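Local coordinates for N-glycosylase/DNA lyase (Methanocaldococcus jannaschii, PDB 3FHF), which is a largely helical DNA glycosylase/lyase whose family belongs to the helix-hairpin-helix clan, built as a single chain without strands, at residues A[51-56]-A[88-93]; A[134-139]-A[177-182]; A[31-36]-A[142-147]. All blocks are in the same frame, centred on the assembly; numbering follows the deposited sequence.

Contact 1: residues A[51-56]-A[88-93]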
loop_
_atom_site.group_PDB
_atom_site.type_symbol
_atom_site.label_atom_id
_atom_site.label_comp_id
_atom_site.label_asym_id
_atom_site.label_seq_id
_atom_site.Cartn_x
_atom_site.Cartn_y
_atom_site.Cartn_z
ATOM N N CYS A 51 7.631 -0.729 -1.390
ATOM C CA CYS A 51 6.774 -1.054 -0.258
ATOM C C CYS A 51 7.573 -1.534 0.950
ATOM O O CYS A 51 7.195 -1.273 2.088
ATOM C CB CYS A 51 5.728 -2.092 -0.674
ATOM S SG CYS A 51 4.530 -1.439 -1.875
ATOM N N ILE A 52 8.677 -2.229 0.709
ATOM C CA ILE A 52 9.514 -2.679 1.817
ATOM C C ILE A 52 10.107 -1.454 2.519
ATOM O O ILE A 52 10.313 -1.455 3.731
ATOM C CB ILE A 52 10.674 -3.570 1.328
ATOM C CG1 ILE A 52 10.147 -4.949 0.944
ATOM C CG2 ILE A 52 11.740 -3.690 2.419
ATOM C CD1 ILE A 52 11.227 -5.903 0.447
ATOM N N LEU A 53 10.367 -0.403 1.746
ATOM C CA LEU A 53 10.955 0.823 2.283
ATOM C C LEU A 53 9.975 1.802 2.937
ATOM O O LEU A 53 10.387 2.645 3.738
ATOM C CB LEU A 53 11.707 1.564 1.174
ATOM C CG LEU A 53 12.887 0.860 0.507
ATOM C CD1 LEU A 53 13.377 1.712 -0.658
ATOM C CD2 LEU A 53 14.012 0.641 1.526
ATOM N N THR A 54 8.692 1.691 2.596
ATOM C CA THR A 54 7.652 2.584 3.117
ATOM C C THR A 54 7.584 2.763 4.637
ATOM O O THR A 54 7.475 3.891 5.123
ATOM C CB THR A 54 6.246 2.139 2.622
ATOM O OG1 THR A 54 6.160 2.324 1.204
ATOM C CG2 THR A 54 5.149 2.953 3.302
ATOM N N ALA A 55 7.631 1.660 5.379
ATOM C CA ALA A 55 7.556 1.718 6.838
ATOM C C ALA A 55 8.567 2.687 7.444
ATOM O O ALA A 55 9.763 2.608 7.162
ATOM C CB ALA A 55 7.759 0.325 7.424
ATOM N N ASN A 56 8.073 3.602 8.274
ATOM C CA ASN A 56 8.916 4.593 8.939
ATOM C C ASN A 56 9.570 5.517 7.924
ATOM O O ASN A 56 10.691 5.980 8.132
ATOM C CB ASN A 56 10.007 3.895 9.758
ATOM C CG ASN A 56 9.445 2.893 10.741
ATOM O OD1 ASN A 56 8.742 3.258 11.686
ATOM N ND2 ASN A 56 9.748 1.619 10.524
ATOM N N LEU A 88 20.786 7.931 1.671
ATOM C CA LEU A 88 19.581 8.502 1.095
ATOM C C LEU A 88 18.587 8.961 2.156
ATOM O O LEU A 88 17.536 9.516 1.830
ATOM C CB LEU A 88 18.931 7.503 0.132
ATOM C CG LEU A 88 19.681 7.359 -1.198
ATOM C CD1 LEU A 88 19.101 6.221 -2.017
ATOM C CD2 LEU A 88 19.594 8.672 -1.963
ATOM N N GLY A 89 18.917 8.730 3.423
ATOM C CA GLY A 89 18.044 9.169 4.498
ATOM C C GLY A 89 17.234 8.135 5.263
ATOM O O GLY A 89 16.615 8.472 6.273
ATOM N N HIS A 90 17.224 6.884 4.812
ATOM C CA HIS A 90 16.451 5.864 5.509
ATOM C C HIS A 90 17.119 5.456 6.818
ATOM O O HIS A 90 18.284 5.059 6.837
ATOM C CB HIS A 90 16.250 4.632 4.624
ATOM C CG HIS A 90 15.010 3.858 4.953
ATOM N ND1 HIS A 90 14.790 3.294 6.192
ATOM C CD2 HIS A 90 13.907 3.584 4.214
ATOM C CE1 HIS A 90 13.605 2.708 6.203
ATOM N NE2 HIS A 90 13.049 2.870 5.015
ATOM N N ARG A 91 16.366 5.546 7.909
ATOM C CA ARG A 91 16.885 5.202 9.227
ATOM C C ARG A 91 17.092 3.706 9.441
ATOM O O ARG A 91 17.914 3.307 10.260
ATOM C CB ARG A 91 15.958 5.748 10.312
ATOM C CG ARG A 91 15.853 7.263 10.331
ATOM C CD ARG A 91 14.858 7.710 11.384
ATOM N NE ARG A 91 13.520 7.208 11.092
ATOM C CZ ARG A 91 12.509 7.217 11.955
ATOM N NH1 ARG A 91 12.684 7.699 13.177
ATOM N NH2 ARG A 91 11.322 6.745 11.594
ATOM N N PHE A 92 16.350 2.877 8.713
ATOM C CA PHE A 92 16.492 1.430 8.857
ATOM C C PHE A 92 17.220 0.807 7.673
ATOM O O PHE A 92 16.918 -0.319 7.270
ATOM C CB PHE A 92 15.119 0.770 9.022
ATOM C CG PHE A 92 14.385 1.204 10.260
ATOM C CD1 PHE A 92 13.727 2.428 10.305
ATOM C CD2 PHE A 92 14.386 0.402 11.400
ATOM C CE1 PHE A 92 13.082 2.853 11.470
ATOM C CE2 PHE A 92 13.746 0.818 12.569
ATOM C CZ PHE A 92 13.094 2.046 12.602
ATOM N N TYR A 93 18.195 1.533 7.136
ATOM C CA TYR A 93 18.961 1.067 5.987
ATOM C C TYR A 93 19.479 -0.363 6.106
ATOM O O TYR A 93 19.452 -1.118 5.135
ATOM C CB TYR A 93 20.136 2.015 5.704
ATOM C CG TYR A 93 21.109 2.207 6.856
ATOM C CD1 TYR A 93 20.760 2.963 7.977
ATOM C CD2 TYR A 93 22.388 1.651 6.810
ATOM C CE1 TYR A 93 21.663 3.166 9.024
ATOM C CE2 TYR A 93 23.299 1.847 7.851
ATOM C CZ TYR A 93 22.930 2.604 8.952
ATOM O OH TYR A 93 23.827 2.800 9.976
HETATM O O HOH W 1 13.678 6.600 8.189
#

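Contact 2: residues A[134-139]-A[177-182]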
loop_
_atom_site.group_PDB
_atom_site.type_symbol
_atom_site.label_atom_id
_atom_site.label_comp_id
_atom_site.label_asym_id
_atom_site.label_seq_id
_atom_site.Cartn_x
_atom_site.Cartn_y
_atom_site.Cartn_z
ATOM N N GLY A 134 4.513 -7.457 5.742
ATOM C CA GLY A 134 3.385 -7.882 6.555
ATOM C C GLY A 134 2.116 -7.696 5.734
ATOM O O GLY A 134 2.203 -7.389 4.537
ATOM N N TYR A 135 0.942 -7.862 6.343
ATOM C CA TYR A 135 -0.298 -7.697 5.583
ATOM C C TYR A 135 -0.468 -6.298 5.005
ATOM O O TYR A 135 -0.994 -6.139 3.896
ATOM C CB TYR A 135 -1.530 -8.075 6.418
ATOM C CG TYR A 135 -1.876 -9.544 6.289
ATOM C CD1 TYR A 135 -1.232 -10.503 7.070
ATOM C CD2 TYR A 135 -2.762 -9.984 5.304
ATOM C CE1 TYR A 135 -1.454 -11.867 6.870
ATOM C CE2 TYR A 135 -2.990 -11.347 5.092
ATOM C CZ TYR A 135 -2.329 -12.279 5.877
ATOM O OH TYR A 135 -2.520 -13.622 5.649
ATOM N N LYS A 136 -0.020 -5.284 5.735
ATOM C CA LYS A 136 -0.142 -3.917 5.240
ATOM C C LYS A 136 0.751 -3.706 4.020
ATOM O O LYS A 136 0.301 -3.147 3.017
ATOM C CB LYS A 136 0.226 -2.911 6.328
ATOM C CG LYS A 136 0.069 -1.436 5.925
ATOM C CD LYS A 136 1.199 -0.942 5.026
ATOM C CE LYS A 136 1.136 0.566 4.831
ATOM N NZ LYS A 136 2.174 1.036 3.881
ATOM N N GLU A 137 2.007 -4.149 4.108
ATOM C CA GLU A 137 2.947 -3.995 3.003
ATOM C C GLU A 137 2.563 -4.791 1.764
ATOM O O GLU A 137 2.750 -4.324 0.638
ATOM C CB GLU A 137 4.362 -4.394 3.426
ATOM C CG GLU A 137 5.003 -3.442 4.419
ATOM C CD GLU A 137 4.563 -3.686 5.855
ATOM O OE1 GLU A 137 4.889 -2.840 6.714
ATOM O OE2 GLU A 137 3.904 -4.713 6.126
ATOM N N ALA A 138 2.038 -5.994 1.979
ATOM C CA ALA A 138 1.622 -6.863 0.890
ATOM C C ALA A 138 0.434 -6.243 0.155
ATOM O O ALA A 138 0.368 -6.265 -1.073
ATOM C CB ALA A 138 1.238 -8.240 1.440
ATOM N N SER A 139 -0.509 -5.704 0.922
ATOM C CA SER A 139 -1.687 -5.071 0.361
ATOM C C SER A 139 -1.285 -3.829 -0.436
ATOM O O SER A 139 -1.806 -3.572 -1.521
ATOM C CB SER A 139 -2.644 -4.666 1.487
ATOM O OG SER A 139 -2.966 -5.787 2.296
ATOM N N ARG A 177 -6.289 -12.493 10.976
ATOM C CA ARG A 177 -7.695 -12.416 11.343
ATOM C C ARG A 177 -8.199 -10.994 11.542
ATOM O O ARG A 177 -9.277 -10.640 11.070
ATOM C CB ARG A 177 -7.938 -13.211 12.628
ATOM C CG ARG A 177 -9.371 -13.144 13.143
ATOM C CD ARG A 177 -9.464 -13.665 14.569
ATOM N NE ARG A 177 -8.586 -12.919 15.466
ATOM C CZ ARG A 177 -8.722 -11.628 15.745
ATOM N NH1 ARG A 177 -9.709 -10.928 15.202
ATOM N NH2 ARG A 177 -7.862 -11.032 16.558
ATOM N N LYS A 178 -7.427 -10.187 12.260
ATOM C CA LYS A 178 -7.828 -8.813 12.538
ATOM C C LYS A 178 -7.724 -7.934 11.297
ATOM O O LYS A 178 -8.533 -7.030 11.096
ATOM C CB LYS A 178 -6.957 -8.226 13.652
ATOM C CG LYS A 178 -7.423 -6.866 14.158
ATOM C CD LYS A 178 -8.820 -6.947 14.759
ATOM C CE LYS A 178 -9.270 -5.599 15.313
ATOM N NZ LYS A 178 -10.627 -5.667 15.940
ATOM N N TYR A 179 -6.724 -8.204 10.467
ATOM C CA TYR A 179 -6.538 -7.411 9.263
ATOM C C TYR A 179 -7.725 -7.593 8.330
ATOM O O TYR A 179 -8.298 -6.617 7.850
ATOM C CB TYR A 179 -5.233 -7.802 8.558
ATOM C CG TYR A 179 -4.761 -6.768 7.558
ATOM C CD1 TYR A 179 -5.337 -6.678 6.290
ATOM C CD2 TYR A 179 -3.766 -5.852 7.897
ATOM C CE1 TYR A 179 -4.930 -5.693 5.378
ATOM C CE2 TYR A 179 -3.350 -4.863 6.991
ATOM C CZ TYR A 179 -3.936 -4.792 5.734
ATOM O OH TYR A 179 -3.527 -3.811 4.839
ATOM N N LEU A 180 -8.106 -8.844 8.089
ATOM C CA LEU A 180 -9.231 -9.143 7.210
ATOM C C LEU A 180 -10.524 -8.596 7.770
ATOM O O LEU A 180 -11.424 -8.220 7.022
ATOM C CB LEU A 180 -9.378 -10.655 7.003
ATOM C CG LEU A 180 -8.409 -11.343 6.039
ATOM C CD1 LEU A 180 -6.984 -11.120 6.498
ATOM C CD2 LEU A 180 -8.731 -12.834 5.969
ATOM N N GLU A 181 -10.623 -8.566 9.094
ATOM C CA GLU A 181 -11.820 -8.057 9.746
ATOM C C GLU A 181 -11.962 -6.558 9.499
ATOM O O GLU A 181 -13.031 -6.079 9.120
ATOM C CB GLU A 181 -11.756 -8.336 11.250
ATOM C CG GLU A 181 -12.942 -7.811 12.032
ATOM C CD GLU A 181 -12.829 -8.107 13.519
ATOM O OE1 GLU A 181 -12.709 -9.298 13.879
ATOM O OE2 GLU A 181 -12.858 -7.152 14.326
ATOM N N ILE A 182 -10.880 -5.814 9.714
ATOM C CA ILE A 182 -10.915 -4.370 9.506
ATOM C C ILE A 182 -11.020 -4.028 8.018
ATOM O O ILE A 182 -11.621 -3.026 7.645
ATOM C CB ILE A 182 -9.676 -3.700 10.128
ATOM C CG1 ILE A 182 -9.758 -3.818 11.655
ATOM C CG2 ILE A 182 -9.589 -2.243 9.701
ATOM C CD1 ILE A 182 -8.605 -3.203 12.385
#

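Contact 3: residues A[31-36]-A[142-147]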
loop_
_atom_site.group_PDB
_atom_site.type_symbol
_atom_site.label_atom_id
_atom_site.label_comp_id
_atom_site.label_asym_id
_atom_site.label_seq_id
_atom_site.Cartn_x
_atom_site.Cartn_y
_atom_site.Cartn_z
ATOM N N GLN A 31 -5.105 4.203 -12.839
ATOM C CA GLN A 31 -4.756 3.661 -14.142
ATOM C C GLN A 31 -3.267 3.355 -14.220
ATOM O O GLN A 31 -2.864 2.373 -14.834
ATOM C CB GLN A 31 -5.167 4.628 -15.260
ATOM C CG GLN A 31 -6.660 4.613 -15.514
ATOM C CD GLN A 31 -7.228 3.197 -15.525
ATOM O OE1 GLN A 31 -7.842 2.751 -14.553
ATOM N NE2 GLN A 31 -7.015 2.481 -16.622
ATOM N N GLU A 32 -2.449 4.190 -13.594
ATOM C CA GLU A 32 -1.012 3.950 -13.597
ATOM C C GLU A 32 -0.703 2.626 -12.880
ATOM O O GLU A 32 0.189 1.888 -13.299
ATOM C CB GLU A 32 -0.278 5.128 -12.944
ATOM C CG GLU A 32 -0.610 6.455 -13.634
ATOM C CD GLU A 32 0.095 7.665 -13.035
ATOM O OE1 GLU A 32 0.497 7.611 -11.858
ATOM O OE2 GLU A 32 0.229 8.683 -13.752
ATOM N N PHE A 33 -1.438 2.316 -11.811
ATOM C CA PHE A 33 -1.221 1.049 -11.099
ATOM C C PHE A 33 -1.609 -0.103 -12.026
ATOM O O PHE A 33 -0.910 -1.108 -12.114
ATOM C CB PHE A 33 -2.083 0.957 -9.829
ATOM C CG PHE A 33 -1.803 2.032 -8.810
ATOM C CD1 PHE A 33 -0.540 2.586 -8.687
ATOM C CD2 PHE A 33 -2.809 2.464 -7.947
ATOM C CE1 PHE A 33 -0.272 3.556 -7.723
ATOM C CE2 PHE A 33 -2.555 3.439 -6.974
ATOM C CZ PHE A 33 -1.289 3.985 -6.863
ATOM N N LYS A 34 -2.735 0.056 -12.715
ATOM C CA LYS A 34 -3.230 -0.961 -13.636
ATOM C C LYS A 34 -2.263 -1.233 -14.780
ATOM O O LYS A 34 -2.237 -2.341 -15.324
ATOM C CB LYS A 34 -4.578 -0.543 -14.224
ATOM C CG LYS A 34 -5.733 -0.553 -13.246
ATOM C CD LYS A 34 -6.154 -1.967 -12.902
ATOM C CE LYS A 34 -7.347 -1.967 -11.965
ATOM N NZ LYS A 34 -7.863 -3.346 -11.773
ATOM N N SER A 35 -1.484 -0.228 -15.157
ATOM C CA SER A 35 -0.540 -0.400 -16.253
ATOM C C SER A 35 0.543 -1.441 -15.937
ATOM O O SER A 35 1.219 -1.933 -16.839
ATOM C CB SER A 35 0.098 0.943 -16.638
ATOM O OG SER A 35 1.099 1.351 -15.719
ATOM N N PHE A 36 0.706 -1.789 -14.663
ATOM C CA PHE A 36 1.707 -2.787 -14.299
ATOM C C PHE A 36 1.421 -4.145 -14.930
ATOM O O PHE A 36 2.305 -4.996 -15.012
ATOM C CB PHE A 36 1.813 -2.915 -12.776
ATOM C CG PHE A 36 2.786 -1.953 -12.170
ATOM C CD1 PHE A 36 4.095 -2.345 -11.899
ATOM C CD2 PHE A 36 2.419 -0.631 -11.941
ATOM C CE1 PHE A 36 5.026 -1.434 -11.416
ATOM C CE2 PHE A 36 3.342 0.289 -11.458
ATOM C CZ PHE A 36 4.650 -0.110 -11.194
ATOM N N LEU A 142 0.271 -4.990 -3.749
ATOM C CA LEU A 142 -0.740 -5.469 -4.681
ATOM C C LEU A 142 -1.582 -4.331 -5.256
ATOM O O LEU A 142 -1.931 -4.338 -6.446
ATOM C CB LEU A 142 -1.621 -6.513 -3.997
ATOM C CG LEU A 142 -0.876 -7.817 -3.665
ATOM C CD1 LEU A 142 -1.767 -8.720 -2.849
ATOM C CD2 LEU A 142 -0.444 -8.522 -4.958
ATOM N N ARG A 143 -1.905 -3.349 -4.421
ATOM C CA ARG A 143 -2.678 -2.193 -4.882
ATOM C C ARG A 143 -1.838 -1.441 -5.929
ATOM O O ARG A 143 -2.323 -1.092 -7.016
ATOM C CB ARG A 143 -2.983 -1.253 -3.700
ATOM C CG ARG A 143 -4.091 -0.189 -3.944
ATOM C CD ARG A 143 -3.624 0.943 -4.864
ATOM N NE ARG A 143 -2.512 1.693 -4.282
ATOM C CZ ARG A 143 -2.646 2.622 -3.340
ATOM N NH1 ARG A 143 -3.849 2.927 -2.875
ATOM N NH2 ARG A 143 -1.577 3.238 -2.853
ATOM N N ASN A 144 -0.569 -1.210 -5.605
ATOM C CA ASN A 144 0.311 -0.472 -6.497
ATOM C C ASN A 144 0.623 -1.140 -7.841
ATOM O O ASN A 144 1.089 -0.474 -8.769
ATOM C CB ASN A 144 1.591 -0.079 -5.743
ATOM C CG ASN A 144 1.356 1.095 -4.795
ATOM O OD1 ASN A 144 0.218 1.430 -4.491
ATOM N ND2 ASN A 144 2.429 1.719 -4.336
ATOM N N VAL A 145 0.350 -2.436 -7.960
ATOM C CA VAL A 145 0.577 -3.113 -9.226
ATOM C C VAL A 145 -0.735 -3.476 -9.904
ATOM O O VAL A 145 -0.767 -4.318 -10.794
ATOM C CB VAL A 145 1.481 -4.375 -9.077
ATOM C CG1 VAL A 145 2.850 -3.954 -8.542
ATOM C CG2 VAL A 145 0.825 -5.413 -8.180
ATOM N N GLY A 146 -1.827 -2.855 -9.460
ATOM C CA GLY A 146 -3.103 -3.087 -10.114
ATOM C C GLY A 146 -4.269 -3.832 -9.497
ATOM O O GLY A 146 -5.294 -3.978 -10.165
ATOM N N TYR A 147 -4.158 -4.311 -8.263
ATOM C CA TYR A 147 -5.283 -5.033 -7.683
ATOM C C TYR A 147 -6.188 -4.072 -6.918
ATOM O O TYR A 147 -5.717 -3.150 -6.263
ATOM C CB TYR A 147 -4.766 -6.190 -6.823
ATOM C CG TYR A 147 -4.064 -7.232 -7.674
ATOM C CD1 TYR A 147 -4.794 -8.182 -8.402
ATOM C CD2 TYR A 147 -2.677 -7.219 -7.819
ATOM C CE1 TYR A 147 -4.153 -9.092 -9.261
ATOM C CE2 TYR A 147 -2.027 -8.121 -8.668
ATOM C CZ TYR A 147 -2.771 -9.050 -9.386
ATOM O OH TYR A 147 -2.121 -9.918 -10.231
#

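Contact 1: residues A[51-56]-A[88-93]
His90 makes the one direct hydrogen bond between residues 51-56 and 88-93. Its NE2 donates to Leu53 O over 3.0 Å with an N-H...O angle of 153°. The oxygen lies near the plane of the imidazole and is met on a lone pair. Beside this bond, CD2 of the His90 ring lies 4.0 Å from CD2 of Leu53. Further along, Asn56 packs on Phe92. Asn56 CB is 3.7 Å from Phe92 CE1, and the amide lies over one face of the phenyl ring. One water joins the same region. Asn56 O receives its hydrogen bond at 3.1 Å, and the water in turn accepts from Arg91 N and NE. The bend of the Arg91 chain at chi3 (-62°) goes with this return of NE toward its own backbone.

A second shell fixes the imidazole. His90 CG is anti to the backbone N (chi1 -153°). His90 ND1 accepts from Phe92 N at 3.0 Å, almost in the ring plane, so opposite duties fall to the two ring nitrogens. This is consistent with a neutral ring protonated on NE2. Phe57 stacks on the ring, and Arg96 of helix 93-103 touches both Leu53 and His90. Gly89 ends the preceding helix in a Schellman motif. The type I turn from His90 to Tyr93, with Phe92 as N-cap of the next helix, is an interhelical connection docked on the C-terminal end of helix 41-54.

Contact 2: residues A[134-139]-A[177-182]
The short helical segments 135-139 and 177-182 approach to 11.6 Å between axes at 50°, with the CA atoms of Tyr135 and Tyr179 7.2 Å apart. Tyr179 bridges the two helices. Its CG is anti to the backbone N (chi1 -163°), which carries the ring against the first turn of helix 135-144. Tyr135 CB sits over one face of that ring, 3.6 Å from the centroid, as a CH-pi contact. The two tyrosine rings cross obliquely, with centroids 5.6 Å apart and planes at 39°. Leu180, next to Tyr179 in the chain, touches the same Tyr135 ring obliquely, Leu180 CD1 to Tyr135 CE2 at 4.2 Å.

The tip of Tyr179 lies against Lys136 CA, and its OH is hydrogen-bonded to Ala151 O and Ile153 N. Tyr135 OH bonds to Arg176. Ser139 OG donates to Tyr135 O at 2.6 Å, so this carbonyl takes both OG and the N-H of Ser139. Arg123 of helix 119-129 also bonds to Ser139 OG.

Gly134 is the N-cap, and its N-H is held by Glu137 OE2 at 2.8 Å. Helices 119-129 and 135-144, with the glycine-containing turn between them, fit the helix-hairpin-helix motif of this clan. Helix 176-192 packs against the start of its second helix.

Contact 3: residues A[31-36]-A[142-147]
Three flat groups lie nearly parallel here: the Phe33 ring, the Arg143 guanidinium and the Asn144 amide. The ring and guanidinium planes are 10° apart. The rim of the ring covers one face of the guanidinium, with Phe33 CE2 3.2 Å from Arg143 NE. The amide plane is 16° from the ring, and Asn144 OD1 sits over the ring face near its rim, 3.8 Å from Phe33 CZ. Asn144 CA also points a CH-pi contact at this face.

Arg143 holds the amide side-on. NE donates to Asn144 OD1 at 2.8 Å, nearly along the C=O axis, and NH2 donates to the same oxygen at 3.0 Å. Bends at chi2 and chi3 fold the arginine chain back to do so. Asn144 OD1 lies close to the guanidinium plane, so guanidinium and amide sit roughly edge to edge beside the Phe33 ring. The outer polar atoms of the pair are also held. Arg143 NH1 forms a salt bridge with Asp201, and Asn144 ND2 bonds to the terminal carboxylate of Lys214.

Helix 135-144 ends beside this group in a Schellman motif, with Gly146 at positive phi as its C-prime residue. The turn brings Gly146 CA to 4.1 Å from Lys34 CA. The bend of Lys34 at chi2 returns its amine to this turn, where NZ donates to Gly146 O at 3.1 Å and forms a salt bridge with Asp148.

Phe36 crosses Val145 at about a right angle, with Phe36 CD1 3.9 Å from Val145 CG1. Trp44 of helix 41-54 meets the Phe36 ring edge-to-face and also touches Val145.

Helix 135-144 joins contacts 2 and 3. Its first turn packs on 177-182 in contact 2, and its C-terminal end meets 31-36 in contact 3. The two centres are about 18 Å apart, and their segments alternate along the chain. Contact 1 lies about 20 Å from contact 2 and 22 Å from contact 3, centre to centre. It touches contact 2 directly, with Thr54 CG2 3.6 Å from Lys136 NZ. It does not touch contact 3, whose nearest atoms are about 5 Å away. Helices 22-34 and 41-54, used by contacts 3 and 1, follow each other in sequence. Both segments of contact 1 fall between the two segments of contact 3.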